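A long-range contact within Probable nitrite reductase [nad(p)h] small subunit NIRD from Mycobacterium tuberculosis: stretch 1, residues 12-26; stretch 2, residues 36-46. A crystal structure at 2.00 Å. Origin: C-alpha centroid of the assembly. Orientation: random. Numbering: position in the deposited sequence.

Stretch 1 (12-26) TACAYDHLIPGRGVG
Stretch 2 (36-46) ALFRLDDGSVH

A leucine on one strand can gather apolar side chains from a looping partner while an arginine further along extends the contact, as here. Leu 37 (chi1 t, chi2 p) projects from strand 36-39 into apolar neighbours: its CD2 lies 3.7 Å from Ala 13 CB and 4.0 Å from Leu 19 CD2 (Leu 19 also t, p), while its CB sits 3.9 Å from Val 25 CG1 (chi1 p). Val 25 and Leu 37, directly opposite in an antiparallel pair (CA to CA 5.2 Å), put their side chains on the same sheet face; the pair is hydrogen-bonded, Val 25 N to Leu 37 O 2.9 Å and Leu 37 N to Val 25 O 2.8 Å; Gly 26 faces Ala 36 as the next, non-hydrogen-bonded pair. At Gly 24, CA approaches Phe 38 CD2 (chi1 m) to 3.4 Å, and a CB would clash with that ring.

Beyond the bridges, a type II turn runs from Ile 20 to Arg 23; in it Gly 22 (phi/psi 88/-14, a conformation that favours glycine) donates its N to Arg 39 O at 2.8 Å. A water accepts from Arg 39 N (2.8 Å) and donates to Ile 20 O (2.8 Å).

At the polar edge, extended Arg 39 (chi1-chi3 t) lays its guanidinium flat on Tyr 16 (chi1 t, chi2 72°), centres 3.9 Å apart, planes at 15°, so the positive charge rests on the electron-rich ring face. Its NH1 donates weakly to Tyr 16 O (3.0 Å), while Tyr 16 OH donates to Gly 43 O (2.7 Å), in the type I turn Leu 40-Gly 43.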

# COMPACT_ATOMS: atom_id res chain seq x y z
N THR A 12 0.89 -12.15 7.23
CA THR A 12 1.66 -11.38 8.20
C THR A 12 2.88 -10.78 7.52
O THR A 12 3.71 -11.51 6.97
CB THR A 12 2.10 -12.28 9.39
OG1 THR A 12 0.93 -12.70 10.09
CG2 THR A 12 3.00 -11.52 10.35
N ALA A 13 2.98 -9.45 7.53
CA ALA A 13 4.08 -8.75 6.88
C ALA A 13 5.33 -8.71 7.76
O ALA A 13 6.38 -9.25 7.39
CB ALA A 13 3.67 -7.32 6.46
N CYS A 14 5.22 -8.07 8.91
CA CYS A 14 6.38 -7.86 9.77
C CYS A 14 5.96 -7.30 11.11
O CYS A 14 4.78 -7.02 11.33
CB CYS A 14 7.37 -6.88 9.13
SG CYS A 14 6.72 -5.20 8.76
N ALA A 15 6.95 -7.14 12.00
CA ALA A 15 6.74 -6.44 13.26
C ALA A 15 6.52 -4.96 12.97
O ALA A 15 7.18 -4.39 12.10
CB ALA A 15 7.94 -6.63 14.19
N TYR A 16 5.59 -4.36 13.70
CA TYR A 16 5.26 -2.95 13.53
C TYR A 16 6.49 -2.06 13.65
O TYR A 16 6.70 -1.16 12.83
CB TYR A 16 4.22 -2.52 14.56
CG TYR A 16 3.73 -1.10 14.38
CD1 TYR A 16 2.88 -0.76 13.33
CD2 TYR A 16 4.09 -0.10 15.28
CE1 TYR A 16 2.41 0.54 13.17
CE2 TYR A 16 3.62 1.21 15.12
CZ TYR A 16 2.78 1.52 14.07
OH TYR A 16 2.31 2.81 13.90
N ASP A 17 7.30 -2.32 14.66
CA ASP A 17 8.48 -1.49 14.92
C ASP A 17 9.64 -1.73 13.95
O ASP A 17 10.72 -1.14 14.10
CB ASP A 17 8.95 -1.62 16.39
CG ASP A 17 9.36 -3.03 16.76
OD1 ASP A 17 9.69 -3.84 15.85
OD2 ASP A 17 9.37 -3.34 17.97
N HIS A 18 9.43 -2.59 12.96
CA HIS A 18 10.47 -2.83 11.95
C HIS A 18 10.20 -2.02 10.68
O HIS A 18 11.06 -1.91 9.81
CB HIS A 18 10.61 -4.33 11.65
CG HIS A 18 11.33 -5.08 12.73
ND1 HIS A 18 11.54 -6.45 12.68
CD2 HIS A 18 11.90 -4.66 13.88
CE1 HIS A 18 12.20 -6.83 13.76
NE2 HIS A 18 12.44 -5.75 14.51
N LEU A 19 9.01 -1.43 10.59
CA LEU A 19 8.65 -0.59 9.45
C LEU A 19 8.85 0.88 9.80
O LEU A 19 8.22 1.41 10.72
CB LEU A 19 7.19 -0.84 9.07
CG LEU A 19 6.73 -0.39 7.68
CD1 LEU A 19 7.68 -0.94 6.61
CD2 LEU A 19 5.30 -0.87 7.42
N ILE A 20 9.73 1.55 9.05
CA ILE A 20 10.01 2.97 9.25
C ILE A 20 8.96 3.78 8.50
O ILE A 20 8.69 3.47 7.34
CB ILE A 20 11.38 3.34 8.65
CG1 ILE A 20 12.49 2.54 9.34
CG2 ILE A 20 11.65 4.85 8.74
CD1 ILE A 20 13.79 2.53 8.56
N PRO A 21 8.38 4.80 9.15
CA PRO A 21 7.33 5.61 8.52
C PRO A 21 7.79 6.21 7.19
O PRO A 21 8.89 6.75 7.11
CB PRO A 21 7.08 6.74 9.54
CG PRO A 21 7.49 6.15 10.85
CD PRO A 21 8.65 5.24 10.54
N GLY A 22 6.96 6.09 6.16
CA GLY A 22 7.28 6.67 4.87
C GLY A 22 8.09 5.76 3.95
O GLY A 22 8.20 6.04 2.76
N ARG A 23 8.66 4.69 4.49
CA ARG A 23 9.51 3.81 3.68
C ARG A 23 8.77 2.54 3.29
O ARG A 23 8.70 1.58 4.08
CB ARG A 23 10.82 3.45 4.39
CG ARG A 23 11.78 4.62 4.62
N GLY A 24 8.24 2.53 2.08
CA GLY A 24 7.41 1.43 1.62
C GLY A 24 8.20 0.14 1.51
O GLY A 24 9.43 0.16 1.35
N VAL A 25 7.50 -0.98 1.60
CA VAL A 25 8.10 -2.29 1.45
C VAL A 25 7.16 -3.19 0.64
O VAL A 25 5.93 -3.08 0.77
CB VAL A 25 8.42 -2.92 2.83
CG1 VAL A 25 7.14 -3.23 3.59
CG2 VAL A 25 9.28 -4.18 2.68
N GLY A 26 7.72 -4.05 -0.20
CA GLY A 26 6.92 -4.96 -1.00
C GLY A 26 6.58 -6.21 -0.19
O GLY A 26 7.43 -6.77 0.48
N ALA A 36 2.35 -3.02 -2.07
CA ALA A 36 3.23 -1.99 -1.51
C ALA A 36 2.66 -1.58 -0.15
O ALA A 36 1.53 -1.06 -0.07
CB ALA A 36 3.31 -0.78 -2.44
N LEU A 37 3.43 -1.83 0.91
CA LEU A 37 2.99 -1.55 2.28
C LEU A 37 3.72 -0.35 2.86
O LEU A 37 4.95 -0.28 2.80
CB LEU A 37 3.24 -2.78 3.16
CG LEU A 37 2.93 -2.64 4.67
CD1 LEU A 37 1.41 -2.48 4.95
CD2 LEU A 37 3.51 -3.81 5.46
N PHE A 38 2.97 0.59 3.44
CA PHE A 38 3.53 1.79 4.04
C PHE A 38 2.97 2.02 5.45
O PHE A 38 1.77 1.86 5.68
CB PHE A 38 3.15 3.03 3.21
CG PHE A 38 3.55 2.96 1.75
CD1 PHE A 38 2.72 2.36 0.81
CD2 PHE A 38 4.75 3.51 1.32
CE1 PHE A 38 3.08 2.32 -0.54
CE2 PHE A 38 5.12 3.47 -0.02
CZ PHE A 38 4.29 2.87 -0.95
N ARG A 39 3.83 2.42 6.38
CA ARG A 39 3.39 2.98 7.66
C ARG A 39 3.52 4.51 7.60
O ARG A 39 4.51 5.05 7.10
CB ARG A 39 4.23 2.40 8.80
CG ARG A 39 4.23 3.21 10.10
CD ARG A 39 5.06 2.50 11.17
NE ARG A 39 5.23 3.31 12.37
CZ ARG A 39 5.93 2.93 13.44
NH1 ARG A 39 6.53 1.75 13.47
NH2 ARG A 39 6.02 3.75 14.48
N LEU A 40 2.50 5.22 8.08
CA LEU A 40 2.53 6.69 8.07
C LEU A 40 2.84 7.25 9.45
O LEU A 40 2.80 6.53 10.45
CB LEU A 40 1.19 7.25 7.58
CG LEU A 40 0.66 6.71 6.25
CD1 LEU A 40 -0.61 7.44 5.84
CD2 LEU A 40 1.71 6.80 5.14
N ASP A 41 3.12 8.55 9.51
CA ASP A 41 3.40 9.23 10.78
C ASP A 41 2.27 9.13 11.79
O ASP A 41 2.53 9.07 13.00
CB ASP A 41 3.75 10.70 10.56
CG ASP A 41 5.16 10.87 9.99
OD1 ASP A 41 5.99 9.94 10.16
OD2 ASP A 41 5.42 11.93 9.39
N ASP A 42 1.03 9.10 11.32
CA ASP A 42 -0.12 8.95 12.23
C ASP A 42 -0.26 7.52 12.78
O ASP A 42 -1.20 7.21 13.53
CB ASP A 42 -1.42 9.44 11.59
CG ASP A 42 -2.03 8.44 10.58
OD1 ASP A 42 -1.37 7.44 10.21
OD2 ASP A 42 -3.19 8.67 10.16
N GLY A 43 0.68 6.65 12.40
CA GLY A 43 0.70 5.28 12.89
C GLY A 43 0.02 4.25 11.99
O GLY A 43 0.24 3.04 12.14
N SER A 44 -0.80 4.72 11.06
CA SER A 44 -1.56 3.82 10.19
C SER A 44 -0.66 3.05 9.22
O SER A 44 0.41 3.53 8.83
CB SER A 44 -2.62 4.59 9.40
OG SER A 44 -2.02 5.48 8.46
N VAL A 45 -1.10 1.85 8.86
CA VAL A 45 -0.47 1.10 7.78
C VAL A 45 -1.44 1.02 6.62
O VAL A 45 -2.65 0.92 6.81
CB VAL A 45 0.00 -0.32 8.22
CG1 VAL A 45 1.10 -0.21 9.27
CG2 VAL A 45 -1.17 -1.16 8.74
N HIS A 46 -0.91 1.09 5.40
CA HIS A 46 -1.73 1.04 4.20
C HIS A 46 -1.08 0.13 3.16
O HIS A 46 0.14 0.18 2.96
CB HIS A 46 -1.94 2.44 3.63
CG HIS A 46 -2.66 3.36 4.56
ND1 HIS A 46 -4.03 3.47 4.59
CD2 HIS A 46 -2.20 4.18 5.54
CE1 HIS A 46 -4.39 4.32 5.53
NE2 HIS A 46 -3.29 4.78 6.12
O HOH W 1 6.59 2.36 5.83